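Local coordinates for protein AT27789p (Drosophila melanogaster, PDB 5UZN) that probably binds mRNA as Glorund, a fly homologue of hnRNP F/H, represented here by its third quasi-RNA recognition motif domain, at residues A[9-15]-A[81-87]; A[26-32]-A[70-74]; A[35-41]-A[52-58]. All coordinates share one frame; numbering follows the deposited sequence.

From the N terminus, the chain first lays down 9-15, which runs into strand 11-16 inside the sheet; one of its two strand partners comes only at the C terminus, where interaction 1 pairs it with 81-87 and closes a loop around almost the whole domain. Within that loop lies interaction 2, which joins 26-32, on the first helix, to the loop 70-74 that follows the second helix. Nested deeper still is interaction 3, the antiparallel pairing of 35-41 with 52-58. No contact crosses another. Strand 52-57 lies beside 11-16, so interactions 1 and 3 share one sheet, with Tyr11 and Phe57 backbone-bonded. Helix 24-31 packs on it through Val27 and Phe31, near Met15, Val39 and Ala55.

Interaction 1 of 3, residues A[9-15]-A[81-87]; sequences EYYTIHM and LFYDGKT. With SO4 (sulfate ion), chain E.
With CG of Tyr83 anti to the backbone N (chi1 180°) and CG of Tyr11 turned beside its own N (chi1 -58°), the two rings lie side by side and point the same way. The hydroxyl of Tyr83 reaches the edge of the Tyr11 ring, where OH stands 3.3 Å from CD2 of Tyr11. Their apolar surfaces suit the inner face of the sheet, and Ile13, Met15 and Leu81 continue the same row. There CD2 of Leu81 meets both CG2 of Ile13 and, at 3.8 Å, CG of Met15.

The backbones join as antiparallel strands. His14 and Phe82 form a hydrogen-bonded pair, with His14 N 2.7 Å from Phe82 O and Phe82 N returning a bond to His14 O. Farther along, Asp84 N gives a 2.8 Å bond to Thr12 O, and Thr12 N one of 2.9 Å to Gly85 O. Gly85 adopts a positive phi at which a CB would jam against the preceding carbonyl oxygen, so glycine fits here. Its N lies over the centre of the Tyr83 ring, 3.4 Å above the plane. Next to it, Lys86 N holds O1 of a sulfate ion at 2.7 Å, probably a guest from the crystallisation liquor. The exposed end carries a salt bridge between Lys86 and Glu9, whose modelled separation is too short to be trusted.

On the other face, Asp84 OD2 comes within 3.4 Å of His14 CB, while His14 ND1 is bonded to Asp54 instead. This pairing joins the first strand, one of the two inner ones of the RRM-like four-stranded sheet, to the edge strand 80-86. Strand 52-57 flanks 11-16 on its other edge, helix 60-68 packs on Tyr11, Ile13 and Tyr83, and helix 24-31 packs on Met15 and Leu81.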
loop_
_atom_site.group_PDB
_atom_site.type_symbol
_atom_site.label_atom_id
_atom_site.label_comp_id
_atom_site.label_asym_id
_atom_site.label_seq_id
_atom_site.Cartn_x
_atom_site.Cartn_y
_atom_site.Cartn_z
ATOM N N GLU A 9 -12.148 8.783 -8.559
ATOM C CA GLU A 9 -11.835 8.827 -7.140
ATOM C C GLU A 9 -11.462 7.433 -6.647
ATOM O O GLU A 9 -12.104 6.447 -7.003
ATOM C CB GLU A 9 -13.034 9.363 -6.352
ATOM C CG GLU A 9 -14.353 8.741 -6.815
ATOM C CD GLU A 9 -15.584 9.306 -6.120
ATOM O OE1 GLU A 9 -15.559 10.497 -5.763
ATOM O OE2 GLU A 9 -16.557 8.546 -5.946
ATOM N N TYR A 10 -10.434 7.356 -5.819
ATOM C CA TYR A 10 -9.950 6.085 -5.309
ATOM C C TYR A 10 -10.044 6.063 -3.788
ATOM O O TYR A 10 -10.166 7.102 -3.139
ATOM C CB TYR A 10 -8.503 5.827 -5.751
ATOM C CG TYR A 10 -8.332 5.771 -7.257
ATOM C CD1 TYR A 10 -8.678 4.634 -7.982
ATOM C CD2 TYR A 10 -7.838 6.858 -7.948
ATOM C CE1 TYR A 10 -8.514 4.586 -9.357
ATOM C CE2 TYR A 10 -7.671 6.817 -9.318
ATOM C CZ TYR A 10 -8.015 5.683 -10.016
ATOM O OH TYR A 10 -7.850 5.652 -11.381
ATOM N N TYR A 11 -10.038 4.860 -3.227
ATOM C CA TYR A 11 -10.069 4.674 -1.780
ATOM C C TYR A 11 -8.685 4.243 -1.309
ATOM O O TYR A 11 -8.157 3.216 -1.758
ATOM C CB TYR A 11 -11.126 3.648 -1.391
ATOM C CG TYR A 11 -12.500 4.045 -1.878
ATOM C CD1 TYR A 11 -12.915 3.760 -3.180
ATOM C CD2 TYR A 11 -13.381 4.712 -1.038
ATOM C CE1 TYR A 11 -14.167 4.131 -3.629
ATOM C CE2 TYR A 11 -14.650 5.091 -1.480
ATOM C CZ TYR A 11 -15.033 4.795 -2.779
ATOM O OH TYR A 11 -16.282 5.165 -3.230
ATOM N N THR A 12 -8.114 5.009 -0.390
ATOM C CA THR A 12 -6.674 5.017 -0.165
ATOM C C THR A 12 -6.285 4.347 1.146
ATOM O O THR A 12 -6.874 4.628 2.201
ATOM C CB THR A 12 -6.174 6.452 -0.178
ATOM O OG1 THR A 12 -6.567 7.029 -1.414
ATOM C CG2 THR A 12 -4.661 6.492 -0.046
ATOM N N ILE A 13 -5.268 3.493 1.076
ATOM C CA ILE A 13 -4.622 2.904 2.244
ATOM C C ILE A 13 -3.187 3.405 2.264
ATOM O O ILE A 13 -2.414 3.118 1.338
ATOM C CB ILE A 13 -4.658 1.376 2.200
ATOM C CG1 ILE A 13 -6.094 0.854 2.251
ATOM C CG2 ILE A 13 -3.851 0.795 3.353
ATOM C CD1 ILE A 13 -6.122 -0.668 2.295
ATOM N N HIS A 14 -2.845 4.179 3.294
ATOM C CA HIS A 14 -1.493 4.671 3.488
ATOM C C HIS A 14 -0.727 3.628 4.279
ATOM O O HIS A 14 -1.278 2.997 5.180
ATOM C CB HIS A 14 -1.499 6.025 4.216
ATOM C CG HIS A 14 -0.130 6.588 4.431
ATOM N ND1 HIS A 14 0.707 6.917 3.385
ATOM C CD2 HIS A 14 0.567 6.837 5.569
ATOM C CE1 HIS A 14 1.861 7.355 3.869
ATOM N NE2 HIS A 14 1.803 7.315 5.189
ATOM N N MET A 15 0.527 3.395 3.896
ATOM C CA MET A 15 1.306 2.286 4.431
ATOM C C MET A 15 2.592 2.824 5.031
ATOM O O MET A 15 3.260 3.648 4.419
ATOM C CB MET A 15 1.622 1.240 3.339
ATOM C CG MET A 15 0.435 0.837 2.473
ATOM S SD MET A 15 0.874 -0.149 1.031
ATOM C CE MET A 15 1.264 -1.709 1.842
ATOM N N LEU A 81 -1.041 -0.152 8.289
ATOM C CA LEU A 81 -2.021 0.309 7.318
ATOM C C LEU A 81 -2.907 1.376 7.950
ATOM O O LEU A 81 -3.313 1.244 9.104
ATOM C CB LEU A 81 -2.889 -0.847 6.818
ATOM C CG LEU A 81 -2.093 -1.970 6.152
ATOM C CD1 LEU A 81 -3.054 -3.018 5.610
ATOM C CD2 LEU A 81 -1.214 -1.395 5.044
ATOM N N PHE A 82 -3.197 2.424 7.183
ATOM C CA PHE A 82 -4.065 3.524 7.597
ATOM C C PHE A 82 -5.033 3.809 6.467
ATOM O O PHE A 82 -4.603 4.121 5.352
ATOM C CB PHE A 82 -3.267 4.788 7.918
ATOM C CG PHE A 82 -2.187 4.580 8.919
ATOM C CD1 PHE A 82 -0.918 4.185 8.518
ATOM C CD2 PHE A 82 -2.442 4.778 10.273
ATOM C CE1 PHE A 82 0.075 3.991 9.454
ATOM C CE2 PHE A 82 -1.449 4.579 11.206
ATOM C CZ PHE A 82 -0.194 4.197 10.793
ATOM N N TYR A 83 -6.328 3.696 6.750
ATOM C CA TYR A 83 -7.346 3.984 5.752
ATOM C C TYR A 83 -7.547 5.481 5.667
ATOM O O TYR A 83 -8.074 6.085 6.607
ATOM C CB TYR A 83 -8.658 3.292 6.090
ATOM C CG TYR A 83 -9.702 3.615 5.037
ATOM C CD1 TYR A 83 -9.462 3.318 3.714
ATOM C CD2 TYR A 83 -10.893 4.249 5.361
ATOM C CE1 TYR A 83 -10.377 3.616 2.735
ATOM C CE2 TYR A 83 -11.834 4.549 4.378
ATOM C CZ TYR A 83 -11.561 4.230 3.074
ATOM O OH TYR A 83 -12.455 4.504 2.075
ATOM N N ASP A 84 -7.130 6.089 4.554
ATOM C CA ASP A 84 -7.221 7.537 4.411
ATOM C C ASP A 84 -8.465 7.979 3.653
ATOM O O ASP A 84 -8.617 9.169 3.381
ATOM C CB ASP A 84 -5.963 8.084 3.726
ATOM C CG ASP A 84 -4.746 8.105 4.652
ATOM O OD1 ASP A 84 -4.837 7.647 5.819
ATOM O OD2 ASP A 84 -3.684 8.568 4.208
ATOM N N GLY A 85 -9.358 7.063 3.313
ATOM C CA GLY A 85 -10.603 7.482 2.742
ATOM C C GLY A 85 -10.462 7.778 1.259
ATOM O O GLY A 85 -9.512 7.382 0.582
ATOM N N LYS A 86 -11.437 8.507 0.762
ATOM C CA LYS A 86 -11.593 8.645 -0.669
ATOM C C LYS A 86 -10.690 9.751 -1.210
ATOM O O LYS A 86 -10.389 10.733 -0.521
ATOM C CB LYS A 86 -13.065 8.909 -0.973
ATOM C CG LYS A 86 -13.396 9.217 -2.381
ATOM C CD LYS A 86 -14.899 9.292 -2.545
ATOM C CE LYS A 86 -15.319 10.751 -2.637
ATOM N NZ LYS A 86 -14.629 11.405 -3.786
ATOM N N THR A 87 -10.215 9.538 -2.438
ATOM C CA THR A 87 -9.375 10.452 -3.222
ATOM C C THR A 87 -7.947 10.467 -2.723
ATOM O O THR A 87 -7.078 9.838 -3.328
ATOM C CB THR A 87 -9.921 11.899 -3.229
ATOM O OG1 THR A 87 -11.203 11.920 -3.865
ATOM C CG2 THR A 87 -8.966 12.834 -3.976
HETATM S S SO4 E . -13.775 9.935 3.407
HETATM O O1 SO4 E . -13.687 9.059 2.243
HETATM O O2 SO4 E . -12.600 10.798 3.491
HETATM O O3 SO4 E . -13.845 9.116 4.615
HETATM O O4 SO4 E . -14.973 10.767 3.309
#

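Interaction 2 of 3, residues A[26-32]-A[70-74]; sequences DVFKFFE and HREQM
The carbonyl oxygen of Phe30 accepts a 3.2 Å hydrogen bond from Arg71 N of the facing loop, and His70 CA adds a weaker CH...O contact to the same Phe30 O. In this quasi-RRM, built on the βαββαβ pattern, the contact joins the first helix, 24-31, to the loop that follows the second.

The buried Phe30 ring is the apolar centre. Its CG is anti to the backbone N (chi1 -175°), which carries the ring across to the loop. There Arg71 N lies over one face, and the His70 ring runs nearly parallel at 19° but slid aside, so the two barely overlap. His70 ND1 touches Phe30 CZ at 3.3 Å while bonding Arg71 O at 3.0 Å, a bond near the imidazole plane that fixes the ring's rotation.

Arginine suits its exposed place because its CD passes the Lys29 carbonyl oxygen and its guanidinium can reach Glu32 in a salt bridge, though the modelled distance is doubtfully short. Met74, flexible and apolar, fills the far side of Phe30, its CE bent round at chi3 to lie 4.1 Å from Val27 CG2.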
loop_
_atom_site.group_PDB
_atom_site.type_symbol
_atom_site.label_atom_id
_atom_site.label_comp_id
_atom_site.label_asym_id
_atom_site.label_seq_id
_atom_site.Cartn_x
_atom_site.Cartn_y
_atom_site.Cartn_z
ATOM N N ASP A 26 5.901 -5.436 -4.748
ATOM C CA ASP A 26 5.749 -5.956 -3.388
ATOM C C ASP A 26 4.444 -5.496 -2.741
ATOM O O ASP A 26 3.843 -6.238 -1.951
ATOM C CB ASP A 26 6.924 -5.523 -2.519
ATOM C CG ASP A 26 8.007 -6.568 -2.440
ATOM O OD1 ASP A 26 8.012 -7.472 -3.292
ATOM O OD2 ASP A 26 8.850 -6.482 -1.518
ATOM N N VAL A 27 4.003 -4.268 -3.022
ATOM C CA VAL A 27 2.706 -3.846 -2.493
ATOM C C VAL A 27 1.597 -4.680 -3.112
ATOM O O VAL A 27 0.721 -5.193 -2.406
ATOM C CB VAL A 27 2.493 -2.334 -2.708
ATOM C CG1 VAL A 27 1.126 -1.890 -2.183
ATOM C CG2 VAL A 27 3.541 -1.574 -1.927
ATOM N N PHE A 28 1.628 -4.880 -4.413
ATOM C CA PHE A 28 0.639 -5.710 -5.049
ATOM C C PHE A 28 0.647 -7.103 -4.408
ATOM O O PHE A 28 -0.368 -7.622 -4.101
ATOM C CB PHE A 28 0.833 -5.750 -6.568
ATOM C CG PHE A 28 0.310 -4.528 -7.302
ATOM C CD1 PHE A 28 -1.010 -4.295 -7.428
ATOM C CD2 PHE A 28 1.166 -3.634 -7.881
ATOM C CE1 PHE A 28 -1.484 -3.197 -8.116
ATOM C CE2 PHE A 28 0.706 -2.536 -8.564
ATOM C CZ PHE A 28 -0.630 -2.318 -8.674
ATOM N N LYS A 29 1.809 -7.684 -4.148
ATOM C CA LYS A 29 1.857 -9.016 -3.536
ATOM C C LYS A 29 1.278 -9.010 -2.133
ATOM O O LYS A 29 0.683 -10.003 -1.695
ATOM C CB LYS A 29 3.295 -9.534 -3.487
ATOM C CG LYS A 29 3.873 -9.906 -4.843
ATOM C CD LYS A 29 5.320 -10.380 -4.711
ATOM C CE LYS A 29 5.934 -10.708 -6.073
ATOM N NZ LYS A 29 7.381 -11.079 -5.968
ATOM N N PHE A 30 1.440 -7.892 -1.427
ATOM C CA PHE A 30 0.976 -7.763 -0.051
ATOM C C PHE A 30 -0.545 -7.850 0.035
ATOM O O PHE A 30 -1.082 -8.471 0.957
ATOM C CB PHE A 30 1.499 -6.441 0.525
ATOM C CG PHE A 30 1.176 -6.238 1.985
ATOM C CD1 PHE A 30 1.982 -6.790 2.966
ATOM C CD2 PHE A 30 0.053 -5.531 2.369
ATOM C CE1 PHE A 30 1.688 -6.616 4.295
ATOM C CE2 PHE A 30 -0.233 -5.342 3.710
ATOM C CZ PHE A 30 0.592 -5.895 4.670
ATOM N N PHE A 31 -1.257 -7.264 -0.925
ATOM C CA PHE A 31 -2.714 -7.232 -0.884
ATOM C C PHE A 31 -3.379 -8.318 -1.719
ATOM O O PHE A 31 -4.613 -8.342 -1.799
ATOM C CB PHE A 31 -3.230 -5.867 -1.352
ATOM C CG PHE A 31 -2.903 -4.743 -0.420
ATOM C CD1 PHE A 31 -3.446 -4.709 0.862
ATOM C CD2 PHE A 31 -2.071 -3.721 -0.824
ATOM C CE1 PHE A 31 -3.153 -3.676 1.715
ATOM C CE2 PHE A 31 -1.778 -2.675 0.021
ATOM C CZ PHE A 31 -2.312 -2.659 1.295
ATOM N N GLU A 32 -2.619 -9.195 -2.368
ATOM C CA GLU A 32 -3.265 -10.149 -3.261
ATOM C C GLU A 32 -4.129 -11.067 -2.409
ATOM O O GLU A 32 -3.772 -11.358 -1.275
ATOM C CB GLU A 32 -2.229 -10.947 -4.076
ATOM C CG GLU A 32 -1.463 -11.962 -3.263
ATOM C CD GLU A 32 -0.251 -12.505 -3.989
ATOM O OE1 GLU A 32 0.422 -13.381 -3.406
ATOM O OE2 GLU A 32 0.038 -12.044 -5.123
ATOM N N HIS A 70 -4.456 -9.425 4.296
ATOM C CA HIS A 70 -3.182 -9.090 3.681
ATOM C C HIS A 70 -2.122 -9.973 4.330
ATOM O O HIS A 70 -2.367 -10.622 5.352
ATOM C CB HIS A 70 -2.873 -7.601 3.863
ATOM C CG HIS A 70 -2.994 -7.123 5.282
ATOM N ND1 HIS A 70 -1.982 -7.277 6.203
ATOM C CD2 HIS A 70 -3.993 -6.472 5.928
ATOM C CE1 HIS A 70 -2.355 -6.756 7.359
ATOM N NE2 HIS A 70 -3.569 -6.255 7.219
ATOM N N ARG A 71 -0.933 -9.995 3.733
ATOM C CA ARG A 71 0.127 -10.817 4.299
ATOM C C ARG A 71 0.545 -10.302 5.672
ATOM O O ARG A 71 0.296 -9.150 6.045
ATOM C CB ARG A 71 1.340 -10.862 3.369
ATOM C CG ARG A 71 1.184 -11.843 2.202
ATOM C CD ARG A 71 1.775 -11.249 0.932
ATOM N NE ARG A 71 2.590 -12.187 0.160
ATOM C CZ ARG A 71 2.120 -12.947 -0.828
ATOM N NH1 ARG A 71 0.833 -12.903 -1.145
ATOM N NH2 ARG A 71 2.932 -13.759 -1.494
ATOM N N GLU A 72 1.190 -11.180 6.435
ATOM C CA GLU A 72 1.603 -10.793 7.777
ATOM C C GLU A 72 2.745 -9.792 7.734
ATOM O O GLU A 72 2.829 -8.911 8.589
ATOM C CB GLU A 72 1.974 -12.044 8.575
ATOM C CG GLU A 72 0.852 -13.092 8.548
ATOM C CD GLU A 72 1.297 -14.469 9.007
ATOM O OE1 GLU A 72 1.268 -15.412 8.183
ATOM O OE2 GLU A 72 1.665 -14.609 10.193
ATOM N N GLN A 73 3.601 -9.883 6.726
ATOM C CA GLN A 73 4.746 -9.004 6.594
ATOM C C GLN A 73 4.938 -8.704 5.117
ATOM O O GLN A 73 4.475 -9.448 4.253
ATOM C CB GLN A 73 6.034 -9.634 7.154
ATOM C CG GLN A 73 6.056 -9.863 8.654
ATOM C CD GLN A 73 7.455 -10.209 9.154
ATOM O OE1 GLN A 73 8.130 -11.082 8.601
ATOM N NE2 GLN A 73 7.899 -9.510 10.195
ATOM N N MET A 74 5.608 -7.595 4.829
ATOM C CA MET A 74 6.188 -7.371 3.506
ATOM C C MET A 74 7.686 -7.589 3.651
ATOM O O MET A 74 8.335 -6.911 4.454
ATOM C CB MET A 74 5.898 -5.966 2.996
ATOM C CG MET A 74 6.328 -5.756 1.566
ATOM S SD MET A 74 6.139 -4.029 1.106
ATOM C CE MET A 74 4.379 -3.794 1.380
#

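Interaction 3 of 3, residues A[35-41]-A[52-58]; sequences RPANVRI and TADAYFD
Pro36 lays its CB over the face of the Phe57 ring, 4.2 Å from the centroid, in a CH-pi contact. The rigid pyrrolidine runs alongside the ring, and its CD approaches Phe57 CE2 to 3.8 Å. Small alanines extend this buried face: Ala55 CB faces Pro36, and Ala53 CB lies 3.8 Å from Ile41 CD1.

Outward from this centre the backbones pair as an antiparallel ladder in the sheet of the RRM-like fold. Tyr56 N bonds Asn38 O at 2.9 Å, and Arg40 N bonds Asp54 O at 2.8 Å. Ala37 and Asn38 both face Tyr56, a classic beta bulge in which Tyr56 O takes two weak bonds.

The polar edge lies on the opposite face. Arg40 CG meets the rim of the Tyr56 ring, 3.7 Å from CE2. Beyond it the guanidinium is nearly coplanar with the Asp54 carboxylate, at 10°, in a long salt bridge of 3.9 Å between NH1 and OD2. The other oxygen, OD1, is bonded to His14.

Strand 11-16 borders 52-57 on its far side, while helix 24-31 packs on Pro36, Val39 and Ala55 and helix 60-68 on Phe57.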
loop_
_atom_site.group_PDB
_atom_site.type_symbol
_atom_site.label_atom_id
_atom_site.label_comp_id
_atom_site.label_asym_id
_atom_site.label_seq_id
_atom_site.Cartn_x
_atom_site.Cartn_y
_atom_site.Cartn_z
ATOM N N ARG A 35 -6.679 -6.394 -5.569
ATOM C CA ARG A 35 -5.905 -5.596 -6.486
ATOM C C ARG A 35 -6.084 -4.126 -6.513
ATOM O O ARG A 35 -7.008 -3.629 -7.039
ATOM C CB ARG A 35 -6.214 -6.064 -7.900
ATOM C CG ARG A 35 -5.068 -6.573 -8.731
ATOM C CD ARG A 35 -5.492 -7.743 -9.626
ATOM N NE ARG A 35 -6.862 -7.720 -10.161
ATOM C CZ ARG A 35 -7.773 -8.641 -9.911
ATOM N NH1 ARG A 35 -7.483 -9.657 -9.134
ATOM N NH2 ARG A 35 -8.980 -8.546 -10.420
ATOM N N PRO A 36 -5.171 -3.423 -5.927
ATOM C CA PRO A 36 -5.199 -1.958 -6.038
ATOM C C PRO A 36 -5.127 -1.529 -7.496
ATOM O O PRO A 36 -4.492 -2.177 -8.333
ATOM C CB PRO A 36 -3.960 -1.497 -5.248
ATOM C CG PRO A 36 -3.148 -2.674 -5.067
ATOM C CD PRO A 36 -4.055 -3.870 -5.074
ATOM N N ALA A 37 -5.838 -0.452 -7.811
ATOM C CA ALA A 37 -5.740 0.118 -9.145
ATOM C C ALA A 37 -4.326 0.605 -9.409
ATOM O O ALA A 37 -3.775 0.375 -10.490
ATOM C CB ALA A 37 -6.734 1.268 -9.297
ATOM N N ASN A 38 -3.712 1.239 -8.415
ATOM C CA ASN A 38 -2.374 1.793 -8.542
ATOM C C ASN A 38 -1.732 1.827 -7.164
ATOM O O ASN A 38 -2.417 1.767 -6.138
ATOM C CB ASN A 38 -2.396 3.201 -9.136
ATOM C CG ASN A 38 -2.664 3.202 -10.625
ATOM O OD1 ASN A 38 -2.003 2.491 -11.389
ATOM N ND2 ASN A 38 -3.639 4.000 -11.048
ATOM N N VAL A 39 -0.405 1.933 -7.168
ATOM C CA VAL A 39 0.437 1.980 -5.978
ATOM C C VAL A 39 1.464 3.072 -6.195
ATOM O O VAL A 39 2.029 3.186 -7.284
ATOM C CB VAL A 39 1.184 0.653 -5.716
ATOM C CG1 VAL A 39 2.231 0.869 -4.605
ATOM C CG2 VAL A 39 0.207 -0.450 -5.357
ATOM N N ARG A 40 1.677 3.824 -5.188
ATOM C CA ARG A 40 2.747 4.899 -5.212
ATOM C C ARG A 40 3.750 4.812 -3.935
ATOM O O ARG A 40 3.457 4.962 -2.718
ATOM C CB ARG A 40 2.133 6.296 -5.143
ATOM C CG ARG A 40 1.139 6.623 -6.234
ATOM C CD ARG A 40 1.012 8.138 -6.388
ATOM N NE ARG A 40 0.781 8.813 -5.113
ATOM C CZ ARG A 40 0.757 10.133 -4.967
ATOM N NH1 ARG A 40 0.543 10.660 -3.766
ATOM N NH2 ARG A 40 0.954 10.927 -6.019
ATOM N N ILE A 41 4.940 4.411 -4.351
ATOM C CA ILE A 41 5.992 4.392 -3.346
ATOM C C ILE A 41 6.445 5.824 -3.131
ATOM O O ILE A 41 6.577 6.571 -4.101
ATOM C CB ILE A 41 7.155 3.507 -3.825
ATOM C CG1 ILE A 41 6.651 2.091 -4.200
ATOM C CG2 ILE A 41 8.287 3.555 -2.807
ATOM C CD1 ILE A 41 6.011 1.249 -3.002
ATOM N N THR A 52 7.423 4.480 3.033
ATOM C CA THR A 52 5.969 4.558 3.040
ATOM C C THR A 52 5.451 4.524 1.613
ATOM O O THR A 52 6.200 4.666 0.646
ATOM C CB THR A 52 5.452 5.829 3.729
ATOM O OG1 THR A 52 5.676 6.962 2.873
ATOM C CG2 THR A 52 6.140 6.034 5.054
ATOM N N ALA A 53 4.134 4.363 1.494
ATOM C CA ALA A 53 3.519 4.189 0.198
ATOM C C ALA A 53 2.032 4.435 0.332
ATOM O O ALA A 53 1.477 4.406 1.436
ATOM C CB ALA A 53 3.746 2.768 -0.350
ATOM N N ASP A 54 1.384 4.622 -0.819
ATOM C CA ASP A 54 -0.074 4.634 -0.929
ATOM C C ASP A 54 -0.547 3.554 -1.885
ATOM O O ASP A 54 0.055 3.344 -2.941
ATOM C CB ASP A 54 -0.596 5.969 -1.441
ATOM C CG ASP A 54 -0.519 7.051 -0.408
ATOM O OD1 ASP A 54 -0.697 6.738 0.792
ATOM O OD2 ASP A 54 -0.277 8.215 -0.800
ATOM N N ALA A 55 -1.640 2.885 -1.521
ATOM C CA ALA A 55 -2.320 1.935 -2.391
ATOM C C ALA A 55 -3.724 2.466 -2.621
ATOM O O ALA A 55 -4.423 2.796 -1.654
ATOM C CB ALA A 55 -2.353 0.513 -1.795
ATOM N N TYR A 56 -4.109 2.570 -3.900
ATOM C CA TYR A 56 -5.366 3.175 -4.354
ATOM C C TYR A 56 -6.269 2.082 -4.903
ATOM O O TYR A 56 -5.933 1.445 -5.905
ATOM C CB TYR A 56 -5.120 4.241 -5.431
ATOM C CG TYR A 56 -4.314 5.420 -4.928
ATOM C CD1 TYR A 56 -4.929 6.421 -4.202
ATOM C CD2 TYR A 56 -2.943 5.532 -5.174
ATOM C CE1 TYR A 56 -4.228 7.500 -3.719
ATOM C CE2 TYR A 56 -2.223 6.632 -4.685
ATOM C CZ TYR A 56 -2.884 7.611 -3.964
ATOM O OH TYR A 56 -2.235 8.717 -3.456
ATOM N N PHE A 57 -7.398 1.859 -4.243
ATOM C CA PHE A 57 -8.322 0.801 -4.622
ATOM C C PHE A 57 -9.511 1.377 -5.371
ATOM O O PHE A 57 -9.883 2.541 -5.188
ATOM C CB PHE A 57 -8.797 0.017 -3.391
ATOM C CG PHE A 57 -7.674 -0.675 -2.671
ATOM C CD1 PHE A 57 -6.894 0.021 -1.775
ATOM C CD2 PHE A 57 -7.371 -2.014 -2.935
ATOM C CE1 PHE A 57 -5.820 -0.612 -1.116
ATOM C CE2 PHE A 57 -6.325 -2.642 -2.291
ATOM C CZ PHE A 57 -5.544 -1.936 -1.378
ATOM N N ASP A 58 -10.105 0.528 -6.214
ATOM C CA ASP A 58 -11.187 0.948 -7.096
ATOM C C ASP A 58 -12.461 1.255 -6.316
ATOM O O ASP A 58 -13.160 2.220 -6.632
ATOM C CB ASP A 58 -11.442 -0.138 -8.157
ATOM C CG ASP A 58 -10.357 -0.185 -9.226
ATOM O OD1 ASP A 58 -9.962 0.894 -9.705
ATOM O OD2 ASP A 58 -9.904 -1.294 -9.588
HETATM O O HOH W 1 -8.998 -2.196 -5.856
#